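PDB 3ZHC: phytase from Citrobacter braakii, which belongs to branch 2 of the histidine phosphatase superfamily, a family of enzymes built around a mixed beta sheet flanked by helices. Local coordinates for residues L94-V107 and F122-V134. The protein carries 2 engineered substitutions. Residues are numbered along the deposited sequence; the frame is centred on the assembly and turned at random. Where two conformers were deposited one is given.
Sequences LNNQTCPSPGQVAV and FLAGLAPKCQIQV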
loop_
_atom_site.group_PDB
_atom_site.type_symbol
_atom_site.label_atom_id
_atom_site.label_comp_id
_atom_site.label_asym_id
_atom_site.label_seq_id
_atom_site.Cartn_x
_atom_site.Cartn_y
_atom_site.Cartn_z
ATOM N N LEU B 94 3.096 -20.336 -29.303
ATOM C CA LEU B 94 3.621 -21.685 -29.493
ATOM C C LEU B 94 2.510 -22.504 -30.134
ATOM O O LEU B 94 1.347 -22.384 -29.728
ATOM C CB LEU B 94 4.029 -22.301 -28.148
ATOM C CG LEU B 94 5.057 -21.522 -27.310
ATOM C CD1 LEU B 94 5.204 -22.135 -25.930
ATOM C CD2 LEU B 94 6.404 -21.455 -28.016
ATOM N N ASN B 95 2.852 -23.331 -31.133
ATOM C CA ASN B 95 1.844 -24.196 -31.807
ATOM C C ASN B 95 1.325 -25.278 -30.859
ATOM O O ASN B 95 2.058 -25.723 -29.973
ATOM C CB ASN B 95 2.402 -24.824 -33.107
ATOM C CG ASN B 95 2.585 -23.785 -34.243
ATOM O OD1 ASN B 95 3.033 -22.643 -34.014
ATOM N ND2 ASN B 95 2.241 -24.185 -35.464
ATOM N N ASN B 96 0.057 -25.688 -31.040
ATOM C CA ASN B 96 -0.572 -26.710 -30.173
ATOM C C ASN B 96 -0.099 -28.107 -30.612
ATOM O O ASN B 96 -0.825 -28.872 -31.275
ATOM C CB ASN B 96 -2.122 -26.570 -30.166
ATOM C CG ASN B 96 -2.791 -27.235 -28.924
ATOM O OD1 ASN B 96 -2.145 -27.958 -28.146
ATOM N ND2 ASN B 96 -4.094 -26.976 -28.748
ATOM N N GLN B 97 1.141 -28.409 -30.228
ATOM C CA GLN B 97 1.841 -29.651 -30.582
ATOM C C GLN B 97 2.533 -30.184 -29.328
ATOM O O GLN B 97 2.406 -29.578 -28.253
ATOM C CB GLN B 97 2.838 -29.384 -31.733
ATOM C CG GLN B 97 3.916 -28.276 -31.426
ATOM C CD GLN B 97 4.677 -27.755 -32.678
ATOM O OE1 GLN B 97 4.145 -27.760 -33.802
ATOM N NE2 GLN B 97 5.915 -27.295 -32.473
ATOM N N THR B 98 3.250 -31.297 -29.441
ATOM C CA THR B 98 3.917 -31.898 -28.261
ATOM C C THR B 98 5.116 -31.050 -27.803
ATOM O O THR B 98 5.207 -30.670 -26.606
ATOM C CB THR B 98 4.362 -33.357 -28.529
ATOM O OG1 THR B 98 3.228 -34.128 -28.963
ATOM C CG2 THR B 98 4.962 -33.990 -27.268
ATOM N N CYS B 99 6.019 -30.756 -28.745
ATOM C CA CYS B 99 7.223 -29.980 -28.455
ATOM C C CYS B 99 7.336 -28.753 -29.347
ATOM O O CYS B 99 7.004 -28.830 -30.537
ATOM C CB CYS B 99 8.469 -30.851 -28.609
ATOM S SG CYS B 99 8.700 -32.034 -27.252
ATOM N N PRO B 100 7.810 -27.599 -28.773
ATOM C CA PRO B 100 8.008 -26.415 -29.596
ATOM C C PRO B 100 9.045 -26.642 -30.693
ATOM O O PRO B 100 9.985 -27.425 -30.508
ATOM C CB PRO B 100 8.515 -25.365 -28.585
ATOM C CG PRO B 100 8.059 -25.835 -27.288
ATOM C CD PRO B 100 8.117 -27.311 -27.354
ATOM N N SER B 101 8.868 -25.952 -31.820
ATOM C CA SER B 101 9.758 -26.104 -32.970
ATOM C C SER B 101 11.161 -25.567 -32.653
ATOM O O SER B 101 11.320 -24.753 -31.724
ATOM C CB SER B 101 9.172 -25.406 -34.195
ATOM O OG SER B 101 7.934 -26.010 -34.570
ATOM N N PRO B 102 12.191 -26.018 -33.412
ATOM C CA PRO B 102 13.554 -25.533 -33.125
ATOM C C PRO B 102 13.656 -24.003 -33.236
ATOM O O PRO B 102 13.024 -23.394 -34.122
ATOM C CB PRO B 102 14.402 -26.212 -34.199
ATOM C CG PRO B 102 13.569 -27.398 -34.652
ATOM C CD PRO B 102 12.173 -26.967 -34.551
ATOM N N GLY B 103 14.433 -23.397 -32.337
ATOM C CA GLY B 103 14.582 -21.947 -32.298
ATOM C C GLY B 103 13.377 -21.157 -31.791
ATOM O O GLY B 103 13.346 -19.931 -31.958
ATOM N N GLN B 104 12.393 -21.831 -31.179
ATOM C CA GLN B 104 11.200 -21.149 -30.607
ATOM C C GLN B 104 11.349 -20.823 -29.121
ATOM O O GLN B 104 10.852 -19.788 -28.663
ATOM C CB GLN B 104 9.933 -21.989 -30.800
ATOM C CG GLN B 104 9.413 -22.050 -32.231
ATOM C CD GLN B 104 8.676 -20.772 -32.640
ATOM O OE1 GLN B 104 7.440 -20.714 -32.575
ATOM N NE2 GLN B 104 9.435 -19.730 -33.051
ATOM N N VAL B 105 12.016 -21.711 -28.380
ATOM C CA VAL B 105 12.199 -21.553 -26.947
ATOM C C VAL B 105 13.676 -21.636 -26.609
ATOM O O VAL B 105 14.371 -22.522 -27.080
ATOM C CB VAL B 105 11.398 -22.617 -26.139
ATOM C CG1 VAL B 105 11.618 -22.443 -24.628
ATOM C CG2 VAL B 105 9.913 -22.531 -26.457
ATOM N N ALA B 106 14.134 -20.683 -25.795
ATOM C CA ALA B 106 15.494 -20.652 -25.275
ATOM C C ALA B 106 15.434 -20.290 -23.781
ATOM O O ALA B 106 14.584 -19.505 -23.365
ATOM C CB ALA B 106 16.334 -19.671 -26.031
ATOM N N VAL B 107 16.329 -20.874 -22.987
ATOM C CA VAL B 107 16.402 -20.598 -21.541
ATOM C C VAL B 107 17.828 -20.228 -21.132
ATOM O O VAL B 107 18.779 -20.886 -21.537
ATOM C CB VAL B 107 15.897 -21.790 -20.707
ATOM C CG1 VAL B 107 16.124 -21.549 -19.185
ATOM C CG2 VAL B 107 14.437 -22.043 -20.998
ATOM N N PHE B 122 11.073 -24.931 -14.955
ATOM C CA PHE B 122 10.158 -24.198 -15.868
ATOM C C PHE B 122 9.882 -24.998 -17.162
ATOM O O PHE B 122 8.732 -25.079 -17.596
ATOM C CB PHE B 122 10.679 -22.809 -16.199
ATOM C CG PHE B 122 9.716 -21.981 -17.018
ATOM C CD1 PHE B 122 8.630 -21.342 -16.405
ATOM C CD2 PHE B 122 9.889 -21.843 -18.403
ATOM C CE1 PHE B 122 7.720 -20.563 -17.162
ATOM C CE2 PHE B 122 8.983 -21.068 -19.171
ATOM C CZ PHE B 122 7.900 -20.429 -18.544
ATOM N N LEU B 123 10.936 -25.579 -17.753
ATOM C CA LEU B 123 10.795 -26.423 -18.972
ATOM C C LEU B 123 9.992 -27.693 -18.710
ATOM O O LEU B 123 9.250 -28.142 -19.592
ATOM C CB LEU B 123 12.164 -26.785 -19.568
ATOM C CG LEU B 123 12.947 -25.615 -20.162
ATOM C CD1 LEU B 123 14.423 -25.983 -20.455
ATOM C CD2 LEU B 123 12.213 -25.073 -21.429
ATOM N N ALA B 124 10.132 -28.272 -17.500
ATOM C CA ALA B 124 9.360 -29.470 -17.108
ATOM C C ALA B 124 7.840 -29.219 -17.166
ATOM O O ALA B 124 7.054 -30.148 -17.429
ATOM C CB ALA B 124 9.773 -29.962 -15.714
ATOM N N GLY B 125 7.441 -27.972 -16.917
ATOM C CA GLY B 125 6.054 -27.548 -17.029
ATOM C C GLY B 125 5.679 -27.132 -18.440
ATOM O O GLY B 125 4.621 -27.521 -18.942
ATOM N N LEU B 126 6.561 -26.340 -19.074
ATOM C CA LEU B 126 6.316 -25.759 -20.397
ATOM C C LEU B 126 6.387 -26.770 -21.532
ATOM O O LEU B 126 5.497 -26.816 -22.377
ATOM C CB LEU B 126 7.337 -24.629 -20.695
ATOM C CG LEU B 126 7.101 -23.767 -21.969
ATOM C CD1 LEU B 126 6.176 -22.582 -21.676
ATOM C CD2 LEU B 126 8.435 -23.289 -22.579
ATOM N N ALA B 127 7.460 -27.556 -21.542
ATOM C CA ALA B 127 7.751 -28.494 -22.618
ATOM C C ALA B 127 8.402 -29.787 -22.071
ATOM O O ALA B 127 9.566 -30.075 -22.362
ATOM C CB ALA B 127 8.645 -27.825 -23.623
ATOM N N PRO B 128 7.637 -30.570 -21.268
ATOM C CA PRO B 128 8.196 -31.818 -20.703
ATOM C C PRO B 128 8.576 -32.805 -21.791
ATOM O O PRO B 128 7.858 -32.925 -22.789
ATOM C CB PRO B 128 7.051 -32.382 -19.845
ATOM C CG PRO B 128 5.835 -31.682 -20.276
ATOM C CD PRO B 128 6.225 -30.374 -20.886
ATOM N N LYS B 129 9.702 -33.485 -21.590
ATOM C CA LYS B 129 10.213 -34.502 -22.511
ATOM C C LYS B 129 10.623 -33.939 -23.902
ATOM O O LYS B 129 10.622 -34.682 -24.882
ATOM C CB LYS B 129 9.196 -35.682 -22.651
ATOM C CG LYS B 129 8.711 -36.253 -21.312
ATOM C CD LYS B 129 7.523 -37.177 -21.512
ATOM C CE LYS B 129 7.069 -37.780 -20.196
ATOM N NZ LYS B 129 6.630 -36.746 -19.213
ATOM N N CYS B 130 10.974 -32.637 -23.959
ATOM C CA CYS B 130 11.452 -31.973 -25.194
ATOM C C CYS B 130 12.982 -31.762 -25.217
ATOM O O CYS B 130 13.523 -31.380 -26.246
ATOM C CB CYS B 130 10.723 -30.644 -25.406
ATOM S SG CYS B 130 8.909 -30.826 -25.575
ATOM N N GLN B 131 13.651 -32.016 -24.071
ATOM C CA GLN B 131 15.123 -31.904 -23.936
ATOM C C GLN B 131 15.668 -30.506 -24.306
ATOM O O GLN B 131 16.797 -30.373 -24.817
ATOM C CB GLN B 131 15.843 -33.011 -24.758
ATOM C CG GLN B 131 15.449 -34.436 -24.393
ATOM C CD GLN B 131 16.378 -35.479 -25.013
ATOM O OE1 GLN B 131 17.493 -35.166 -25.435
ATOM N NE2 GLN B 131 15.918 -36.728 -25.060
ATOM N N ILE B 132 14.870 -29.454 -24.047
ATOM C CA ILE B 132 15.309 -28.075 -24.333
ATOM C C ILE B 132 16.441 -27.709 -23.341
ATOM O O ILE B 132 16.321 -27.932 -22.149
ATOM C CB ILE B 132 14.161 -27.052 -24.258
ATOM C CG1 ILE B 132 13.124 -27.338 -25.357
ATOM C CG2 ILE B 132 14.694 -25.631 -24.388
ATOM C CD1 ILE B 132 11.921 -26.430 -25.322
ATOM N N GLN B 133 17.520 -27.150 -23.869
ATOM C CA GLN B 133 18.693 -26.789 -23.081
ATOM C C GLN B 133 18.481 -25.585 -22.135
ATOM O O GLN B 133 17.760 -24.641 -22.470
ATOM C CB GLN B 133 19.866 -26.483 -24.029
ATOM C CG GLN B 133 21.183 -26.005 -23.335
ATOM C CD GLN B 133 22.375 -25.927 -24.276
ATOM O OE1 GLN B 133 23.451 -25.490 -23.881
ATOM N NE2 GLN B 133 22.189 -26.346 -25.517
ATOM N N VAL B 134 19.132 -25.660 -20.962
ATOM C CA VAL B 134 19.219 -24.573 -20.015
ATOM C C VAL B 134 20.631 -24.040 -20.179
ATOM O O VAL B 134 21.590 -24.717 -19.810
ATOM C CB VAL B 134 18.970 -25.031 -18.547
ATOM C CG1 VAL B 134 19.137 -23.859 -17.573
ATOM C CG2 VAL B 134 17.585 -25.661 -18.393
HETATM O O HOH W 1 17.652 -22.846 -24.437
#
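A disulfide and an apolar cluster join residues 94-107 to 122-134 within a right-handed beta-alpha-beta unit, where the loop entering strand 105-109 meets the end of helix 113-126 and the connection to strand 134-135. The covalent link is Cys-99 SG to Cys-130 SG, with a C-S-S-C torsion of -95°, close to the relaxed right angle. Each sulfur is turned anti to its own carbonyl carbon (chi1 -74° in Cys-99, -60° in Cys-130), and the two meet between the loops. Beside this bridge, Pro-100 CD rests 3.8 Å from CB of Ala-127, the first residue to leave helical geometry. Farther along, on the strand, Val-105 meets two side chains: its CG1 faces Leu-126 CD2 tip to tip at 3.9 Å, while Ile-132 crosses it at about a right angle, CD1 lying 3.9 Å from Val-105 CB. Val-107 and Leu-123 run antiparallel alongside one another, Val-107 CG2 lying 3.8 Å from Leu-123 CD2. Near the far end, a water accepts from Val-107 N (2.8 Å) and donates to Gln-133 O (2.7 Å). Val-107 bonds through its backbone to His-135, and Ala-106 pairs with Leu-318 and Phe-320 of strand 318-323. Helix 71-90 lies alongside, its Arg-85 hydrogen-bonded to Leu-126 O, while Phe-122 stacks on Phe-320.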